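Alr3699 protein (Nostoc sp., PDB 4XSO) is of undetermined function but is probably a GT-B glycosyltransferase, built of two Rossmann-like domains facing each other. Local coordinates at residues F207-F212 against P233-I238; I225-Q230 against Q337-I342; V310-A315 against G328-P333. All coordinates share one frame; numbering follows the deposited sequence.

Interaction 1 (F207-F212 against P233-I238); sequences FVVGHF and PQVTAI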
loop_
_atom_site.group_PDB
_atom_site.type_symbol
_atom_site.label_atom_id
_atom_site.label_comp_id
_atom_site.label_asym_id
_atom_site.label_seq_id
_atom_site.Cartn_x
_atom_site.Cartn_y
_atom_site.Cartn_z
ATOM N N PHE A 207 48.793 -4.055 28.141
ATOM C CA PHE A 207 47.614 -4.928 28.036
ATOM C C PHE A 207 46.543 -4.100 27.355
ATOM O O PHE A 207 46.012 -3.128 27.917
ATOM C CB PHE A 207 47.134 -5.445 29.395
ATOM C CG PHE A 207 46.101 -6.523 29.317
ATOM C CD1 PHE A 207 44.754 -6.191 29.173
ATOM C CD2 PHE A 207 46.475 -7.876 29.323
ATOM C CE1 PHE A 207 43.802 -7.167 29.059
ATOM C CE2 PHE A 207 45.506 -8.871 29.246
ATOM C CZ PHE A 207 44.161 -8.511 29.126
ATOM N N VAL A 208 46.235 -4.482 26.120
ATOM C CA VAL A 208 45.410 -3.685 25.274
ATOM C C VAL A 208 43.960 -4.205 25.218
ATOM O O VAL A 208 43.678 -5.309 24.767
ATOM C CB VAL A 208 46.004 -3.657 23.853
ATOM C CG1 VAL A 208 45.093 -2.899 22.901
ATOM C CG2 VAL A 208 47.386 -3.024 23.843
ATOM N N VAL A 209 43.049 -3.359 25.629
ATOM C CA VAL A 209 41.640 -3.609 25.502
ATOM C C VAL A 209 41.090 -2.812 24.343
ATOM O O VAL A 209 41.158 -1.564 24.329
ATOM C CB VAL A 209 40.855 -3.187 26.752
ATOM C CG1 VAL A 209 39.393 -3.563 26.589
ATOM C CG2 VAL A 209 41.421 -3.845 27.989
ATOM N N GLY A 210 40.489 -3.499 23.369
ATOM C CA GLY A 210 39.996 -2.833 22.174
ATOM C C GLY A 210 38.483 -2.728 22.222
ATOM O O GLY A 210 37.781 -3.671 22.638
ATOM N N HIS A 211 37.972 -1.594 21.752
ATOM C CA HIS A 211 36.568 -1.384 21.642
ATOM C C HIS A 211 36.316 -0.982 20.200
ATOM O O HIS A 211 36.928 -0.015 19.721
ATOM C CB HIS A 211 36.197 -0.239 22.604
ATOM C CG HIS A 211 34.733 -0.092 22.842
ATOM N ND1 HIS A 211 33.870 0.429 21.902
ATOM C CD2 HIS A 211 33.968 -0.424 23.905
ATOM C CE1 HIS A 211 32.632 0.414 22.384
ATOM N NE2 HIS A 211 32.672 -0.124 23.585
ATOM N N PHE A 212 35.468 -1.682 19.497
ATOM C CA PHE A 212 35.350 -1.476 18.024
ATOM C C PHE A 212 33.917 -1.098 17.667
ATOM O O PHE A 212 33.058 -1.942 17.656
ATOM C CB PHE A 212 35.664 -2.774 17.314
ATOM C CG PHE A 212 37.063 -3.196 17.513
ATOM C CD1 PHE A 212 37.415 -3.886 18.622
ATOM C CD2 PHE A 212 38.014 -2.838 16.624
ATOM C CE1 PHE A 212 38.698 -4.235 18.845
ATOM C CE2 PHE A 212 39.328 -3.150 16.844
ATOM C CZ PHE A 212 39.666 -3.884 17.942
ATOM N N PRO A 233 48.206 0.140 35.544
ATOM C CA PRO A 233 48.670 1.167 34.592
ATOM C C PRO A 233 49.134 0.638 33.225
ATOM O O PRO A 233 49.081 1.376 32.271
ATOM C CB PRO A 233 49.796 1.870 35.349
ATOM C CG PRO A 233 50.218 0.917 36.437
ATOM C CD PRO A 233 49.046 0.054 36.760
ATOM N N GLN A 234 49.536 -0.627 33.122
ATOM C CA GLN A 234 49.881 -1.172 31.837
ATOM C C GLN A 234 48.638 -1.445 30.942
ATOM O O GLN A 234 48.804 -1.704 29.726
ATOM C CB GLN A 234 50.762 -2.429 31.958
ATOM C CG GLN A 234 50.060 -3.735 32.330
ATOM C CD GLN A 234 49.825 -3.839 33.815
ATOM O OE1 GLN A 234 49.868 -2.832 34.520
ATOM N NE2 GLN A 234 49.580 -5.055 34.303
ATOM N N VAL A 235 47.419 -1.303 31.506
ATOM C CA VAL A 235 46.206 -1.446 30.727
ATOM C C VAL A 235 45.906 -0.183 29.965
ATOM O O VAL A 235 45.604 0.889 30.559
ATOM C CB VAL A 235 44.957 -1.828 31.579
ATOM C CG1 VAL A 235 43.722 -2.005 30.680
ATOM C CG2 VAL A 235 45.202 -3.094 32.387
ATOM N N THR A 236 45.871 -0.324 28.630
ATOM C CA THR A 236 45.420 0.770 27.738
ATOM C C THR A 236 44.268 0.347 26.831
ATOM O O THR A 236 44.105 -0.845 26.482
ATOM C CB THR A 236 46.515 1.251 26.777
ATOM O OG1 THR A 236 46.841 0.190 25.908
ATOM C CG2 THR A 236 47.713 1.639 27.473
ATOM N N ALA A 237 43.451 1.332 26.475
ATOM C CA ALA A 237 42.298 1.100 25.633
ATOM C C ALA A 237 42.537 1.694 24.225
ATOM O O ALA A 237 43.129 2.747 24.090
ATOM C CB ALA A 237 41.071 1.670 26.305
ATOM N N ILE A 238 42.174 0.953 23.171
ATOM C CA ILE A 238 42.105 1.511 21.845
ATOM C C ILE A 238 40.672 1.556 21.484
ATOM O O ILE A 238 39.936 0.549 21.623
ATOM C CB ILE A 238 42.963 0.749 20.772
ATOM C CG1 ILE A 238 42.503 -0.690 20.615
ATOM C CG2 ILE A 238 44.443 0.741 21.133
ATOM C CD1 ILE A 238 43.082 -1.354 19.369
#

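Interaction 2 (I225-Q230 against Q337-I342); sequences IDALAQ and QELANI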
loop_
_atom_site.group_PDB
_atom_site.type_symbol
_atom_site.label_atom_id
_atom_site.label_comp_id
_atom_site.label_asym_id
_atom_site.label_seq_id
_atom_site.Cartn_x
_atom_site.Cartn_y
_atom_site.Cartn_z
ATOM N N ILE A 225 36.058 3.290 29.693
ATOM C CA ILE A 225 36.893 4.357 30.259
ATOM C C ILE A 225 36.777 4.374 31.815
ATOM O O ILE A 225 37.811 4.308 32.460
ATOM C CB ILE A 225 36.586 5.711 29.581
ATOM C CG1 ILE A 225 36.981 5.622 28.093
ATOM C CG2 ILE A 225 37.354 6.825 30.267
ATOM C CD1 ILE A 225 36.267 6.617 27.225
ATOM N N ASP A 226 35.557 4.321 32.392
ATOM C CA ASP A 226 35.439 4.217 33.865
ATOM C C ASP A 226 36.132 2.960 34.400
ATOM O O ASP A 226 36.885 3.009 35.359
ATOM C CB ASP A 226 33.998 4.180 34.299
ATOM C CG ASP A 226 33.315 5.525 34.251
ATOM O OD1 ASP A 226 34.017 6.529 34.287
ATOM O OD2 ASP A 226 32.051 5.565 34.156
ATOM N N ALA A 227 35.966 1.822 33.723
ATOM C CA ALA A 227 36.680 0.631 34.167
ATOM C C ALA A 227 38.207 0.795 34.071
ATOM O O ALA A 227 38.940 0.255 34.890
ATOM C CB ALA A 227 36.240 -0.593 33.370
ATOM N N LEU A 228 38.718 1.515 33.077
ATOM C CA LEU A 228 40.168 1.665 32.947
ATOM C C LEU A 228 40.748 2.345 34.195
ATOM O O LEU A 228 41.812 1.990 34.671
ATOM C CB LEU A 228 40.498 2.497 31.699
ATOM C CG LEU A 228 41.661 1.981 30.858
ATOM C CD1 LEU A 228 41.491 0.502 30.583
ATOM C CD2 LEU A 228 41.768 2.741 29.537
ATOM N N ALA A 229 39.986 3.279 34.737
ATOM C CA ALA A 229 40.338 3.967 35.972
ATOM C C ALA A 229 40.615 2.985 37.084
ATOM O O ALA A 229 41.306 3.336 38.027
ATOM C CB ALA A 229 39.230 4.928 36.366
ATOM N N GLN A 230 40.090 1.753 36.973
ATOM C CA GLN A 230 40.221 0.741 38.014
ATOM C C GLN A 230 41.182 -0.382 37.684
ATOM O O GLN A 230 41.157 -1.385 38.375
ATOM C CB GLN A 230 38.837 0.143 38.307
ATOM C CG GLN A 230 37.886 1.162 38.921
ATOM C CD GLN A 230 38.340 1.470 40.329
ATOM O OE1 GLN A 230 39.167 2.363 40.556
ATOM N NE2 GLN A 230 37.894 0.648 41.274
ATOM N N GLN A 337 32.674 -1.531 37.219
ATOM C CA GLN A 337 33.548 -2.270 38.125
ATOM C C GLN A 337 33.588 -3.763 37.774
ATOM O O GLN A 337 34.622 -4.429 37.924
ATOM C CB GLN A 337 33.197 -2.066 39.614
ATOM C CG GLN A 337 34.157 -2.857 40.523
ATOM C CD GLN A 337 35.534 -2.214 40.624
ATOM O OE1 GLN A 337 35.629 -1.036 40.966
ATOM N NE2 GLN A 337 36.617 -2.985 40.331
ATOM N N GLU A 338 32.469 -4.301 37.339
ATOM C CA GLU A 338 32.423 -5.694 36.925
ATOM C C GLU A 338 33.315 -5.884 35.667
ATOM O O GLU A 338 34.080 -6.894 35.542
ATOM C CB GLU A 338 30.976 -6.091 36.715
ATOM C CG GLU A 338 30.722 -7.560 36.442
ATOM C CD GLU A 338 29.227 -7.876 36.297
ATOM O OE1 GLU A 338 28.337 -7.013 36.579
ATOM O OE2 GLU A 338 28.950 -9.015 35.911
ATOM N N LEU A 339 33.302 -4.887 34.790
ATOM C CA LEU A 339 34.158 -4.940 33.566
ATOM C C LEU A 339 35.629 -4.926 33.983
ATOM O O LEU A 339 36.448 -5.666 33.442
ATOM C CB LEU A 339 33.820 -3.761 32.630
ATOM C CG LEU A 339 34.741 -3.526 31.427
ATOM C CD1 LEU A 339 34.855 -4.807 30.578
ATOM C CD2 LEU A 339 34.180 -2.378 30.607
ATOM N N ALA A 340 35.974 -4.130 35.009
ATOM C CA ALA A 340 37.370 -4.039 35.451
ATOM C C ALA A 340 37.814 -5.346 36.079
ATOM O O ALA A 340 38.978 -5.814 35.914
ATOM C CB ALA A 340 37.574 -2.886 36.431
ATOM N N ASN A 341 36.914 -5.957 36.809
ATOM C CA ASN A 341 37.225 -7.239 37.405
ATOM C C ASN A 341 37.570 -8.280 36.344
ATOM O O ASN A 341 38.532 -9.059 36.507
ATOM C CB ASN A 341 36.035 -7.752 38.184
ATOM C CG ASN A 341 35.811 -6.999 39.485
ATOM O OD1 ASN A 341 36.665 -6.278 39.986
ATOM N ND2 ASN A 341 34.675 -7.229 40.064
ATOM N N ILE A 342 36.821 -8.280 35.239
ATOM C CA ILE A 342 37.174 -9.167 34.114
ATOM C C ILE A 342 38.518 -8.854 33.571
ATOM O O ILE A 342 39.323 -9.753 33.288
ATOM C CB ILE A 342 36.130 -9.090 32.974
ATOM C CG1 ILE A 342 34.792 -9.644 33.453
ATOM C CG2 ILE A 342 36.603 -9.875 31.755
ATOM C CD1 ILE A 342 34.907 -11.018 34.159
#

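Interaction 3 (V310-A315 against G328-P333); sequences VVAAKA and GFLTTP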
loop_
_atom_site.group_PDB
_atom_site.type_symbol
_atom_site.label_atom_id
_atom_site.label_comp_id
_atom_site.label_asym_id
_atom_site.label_seq_id
_atom_site.Cartn_x
_atom_site.Cartn_y
_atom_site.Cartn_z
ATOM N N VAL A 310 36.932 -12.178 24.835
ATOM C CA VAL A 310 35.951 -11.172 24.625
ATOM C C VAL A 310 35.086 -11.012 25.874
ATOM O O VAL A 310 34.663 -12.009 26.499
ATOM C CB VAL A 310 35.106 -11.450 23.384
ATOM C CG1 VAL A 310 34.220 -12.688 23.571
ATOM C CG2 VAL A 310 34.234 -10.256 23.059
ATOM N N VAL A 311 34.786 -9.766 26.217
ATOM C CA VAL A 311 33.905 -9.454 27.314
ATOM C C VAL A 311 32.788 -8.685 26.693
ATOM O O VAL A 311 33.036 -7.827 25.895
ATOM C CB VAL A 311 34.608 -8.615 28.466
ATOM C CG1 VAL A 311 35.271 -7.380 27.994
ATOM C CG2 VAL A 311 33.585 -8.254 29.559
ATOM N N ALA A 312 31.555 -9.038 27.016
ATOM C CA ALA A 312 30.377 -8.378 26.502
ATOM C C ALA A 312 29.363 -8.020 27.550
ATOM O O ALA A 312 29.333 -8.573 28.643
ATOM C CB ALA A 312 29.684 -9.253 25.461
ATOM N N ALA A 313 28.467 -7.134 27.164
ATOM C CA ALA A 313 27.419 -6.700 28.083
ATOM C C ALA A 313 26.329 -7.759 28.018
ATOM O O ALA A 313 25.996 -8.223 26.928
ATOM C CB ALA A 313 26.912 -5.304 27.689
ATOM N N LYS A 314 25.864 -8.226 29.177
ATOM C CA LYS A 314 24.878 -9.282 29.283
ATOM C C LYS A 314 23.449 -8.786 29.019
ATOM O O LYS A 314 22.667 -8.526 29.964
ATOM C CB LYS A 314 24.969 -9.928 30.649
ATOM C CG LYS A 314 24.230 -11.233 30.749
ATOM C CD LYS A 314 24.283 -11.881 32.133
ATOM C CE LYS A 314 23.201 -12.965 32.242
ATOM N NZ LYS A 314 23.725 -14.245 32.795
ATOM N N ALA A 315 23.142 -8.656 27.730
ATOM C CA ALA A 315 21.842 -8.241 27.203
ATOM C C ALA A 315 21.673 -8.653 25.714
ATOM O O ALA A 315 22.677 -8.852 24.974
ATOM C CB ALA A 315 21.676 -6.736 27.347
ATOM N N GLY A 328 34.165 -16.719 26.507
ATOM C CA GLY A 328 34.126 -15.282 26.708
ATOM C C GLY A 328 33.611 -14.941 28.126
ATOM O O GLY A 328 33.426 -15.812 28.954
ATOM N N PHE A 329 33.327 -13.679 28.351
ATOM C CA PHE A 329 32.829 -13.171 29.631
ATOM C C PHE A 329 31.657 -12.278 29.385
ATOM O O PHE A 329 31.573 -11.578 28.353
ATOM C CB PHE A 329 33.877 -12.383 30.368
ATOM C CG PHE A 329 35.162 -13.137 30.577
ATOM C CD1 PHE A 329 35.312 -13.992 31.620
ATOM C CD2 PHE A 329 36.208 -12.977 29.679
ATOM C CE1 PHE A 329 36.486 -14.676 31.832
ATOM C CE2 PHE A 329 37.366 -13.682 29.845
ATOM C CZ PHE A 329 37.513 -14.514 30.923
ATOM N N LEU A 330 30.763 -12.269 30.363
ATOM C CA LEU A 330 29.549 -11.481 30.265
ATOM C C LEU A 330 29.471 -10.681 31.535
ATOM O O LEU A 330 29.691 -11.223 32.574
ATOM C CB LEU A 330 28.301 -12.324 30.154
ATOM C CG LEU A 330 28.166 -13.147 28.884
ATOM C CD1 LEU A 330 26.960 -14.082 29.021
ATOM C CD2 LEU A 330 28.068 -12.216 27.698
ATOM N N THR A 331 29.150 -9.407 31.432
ATOM C CA THR A 331 28.973 -8.540 32.599
ATOM C C THR A 331 27.716 -7.698 32.481
ATOM O O THR A 331 27.247 -7.396 31.385
ATOM C CB THR A 331 30.144 -7.555 32.699
ATOM O OG1 THR A 331 30.192 -6.788 31.493
ATOM C CG2 THR A 331 31.431 -8.293 32.857
ATOM N N THR A 332 27.207 -7.258 33.628
ATOM C CA THR A 332 25.989 -6.486 33.671
ATOM C C THR A 332 26.110 -5.198 32.918
ATOM O O THR A 332 26.980 -4.437 33.202
ATOM C CB THR A 332 25.703 -6.104 35.119
ATOM O OG1 THR A 332 25.683 -7.300 35.918
ATOM C CG2 THR A 332 24.397 -5.344 35.213
ATOM N N PRO A 333 25.207 -4.902 31.969
ATOM C CA PRO A 333 25.458 -3.664 31.244
ATOM C C PRO A 333 25.458 -2.422 32.135
ATOM O O PRO A 333 24.691 -2.342 33.083
ATOM C CB PRO A 333 24.331 -3.592 30.206
ATOM C CG PRO A 333 23.734 -4.929 30.165
ATOM C CD PRO A 333 24.039 -5.630 31.447
#

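Interaction 1 (F207-F212 against P233-I238)
Phe207 to Gly210 pair in parallel with Val235 to Ile238, the two strands that flank helix 221-228 in a right-handed beta-alpha-beta unit of the second Rossmann-like domain; the strand axes approach to 4.7 Å at an angle of 25°. Five backbone hydrogen bonds alternate in donor along the ladder. Phe207 N gives to Gln234 O at 2.8 Å, and His211 N closes the other end on Ile238 O at 2.9 Å. Between them, Phe207 O and Val209 O accept from Thr236 N and Ile238 N, and Thr236 O accepts from Val209 N. CA-H...O contacts supplement the ladder, the shortest from Ala237 CA to Val209 O at 3.2 Å.

Apolar packing divides between the two faces. Val209 CG2 meets Val235 CG1 at 4.0 Å on the face covered by helices 221-228 and 336-348. On the other face Val208 CG1 lies 4.1 Å from Ile238 CG2. Thr236 OG1, buried here, has no polar partner in the model; its neighbour is Val208 CG2, 3.9 Å away. Ile238 CG1, placed between its own N and carbonyl carbon (chi1 61°), lies over the neighbouring backbone, 3.6 Å from Gly210 CA.

Interaction 2 (I225-Q230 against Q337-I342)
Gln230 and Gln337 meet through two bent side chains: in Gln230 CG lies anti to the carbonyl carbon, whereas in Gln337 it lies anti to the backbone N (chi1 -180°), and both chains fold at chi2. The contact packs the C-terminal part of helix 221-228 and the turn after it against helix 336-348, two helices of the second Rossmann-like domain of the GT-B fold. Between the helices Gln230 NE2 donates to Gln337 OE1 at 2.8 Å. The evidence for a well-formed bond is directional: the N-H...O angle is 161°, the donor sits in the carbonyl plane on a lone pair, and the acceptor stays close to the amide plane of Gln230. The two amide planes are nonetheless turned 85° apart. Gln337 NE2 makes a weak bond to Asn341 OD1 one helical turn on, which probably helps to hold the rotation of the accepting amide.

Beneath this exposed polar bridge the packing is apolar and built from small groups. Ala227 and Ala340 bring the backbones close, their CA atoms being 4.9 Å apart and their CB atoms 4.1 Å. Leu339 reaches the same methyl from its own side, CG lying 3.8 Å from Ala227 CB. Ala340 CB is shared: it rests 3.8 Å from Gln230 CB and equally 3.8 Å from Ala227 O.

Interaction 3 (V310-A315 against G328-P333)
Lys314 is the centre of an inverse gamma turn that ends the strand, yet its backbone N still reaches across to Thr331 O, at 2.7 Å the shortest hydrogen bond of the contact. The turn itself is marked by a weak bond from Ala315 N back to Ala313 O. Its bend brings Lys314 O to 3.5 Å from Pro333 CD, while Ala315 CB packs against Pro333 CG at 3.9 Å and Ala313 CB touches the same ring.

Before the turn the two strands run parallel, with axes 4.6 Å apart at 28°. Phe329 N bonds to Val310 O, Ala312 N to Phe329 O, and Thr331 N to Ala312 O at 2.9 Å. Ala312 O is gripped further by a weak bond from Thr331 OG1 at 3.5 Å; the hydroxyl sits between its own backbone N and carbonyl carbon (chi1 59°). The same residue turns its CG2 to Val311 CG2, 3.9 Å away, and on the opposite face Leu330 CD2 lies 4.0 Å from Ala312 CB.

These strands belong to the beta-alpha-beta unit with short helix 318-321 between them, and strand 329-331 is the outermost strand on this side of the sheet within the chain. Helix 336-348 covers the face of Val311, Phe329 and Thr331, helix 298-305 packs on Val310 and Ala312, and strand 285-287 pairs with Val311 on the inner side.

Overall arrangement
All three contacts lie in the second Rossmann-like domain, whose six-stranded parallel sheet runs in the order 3-2-1-4-5-6. Interaction 1 joins its first two strands and interaction 3 its last two; their centres are about 17 Å apart, strand 285-287 lies between them, and they do not touch. Interaction 2 has its centre about 11 Å from interaction 1 and about 12 Å from interaction 3. Leu228 packs on Val235 and Ala237, while Leu339 meets Val311 and Glu338 probably bonds to Thr332. Along the chain the segments of interactions 1 and 2 alternate, and both segments of interaction 3 fall between those of interaction 2. The helix pair thus packs on one sheet face, touching strands of both other contacts.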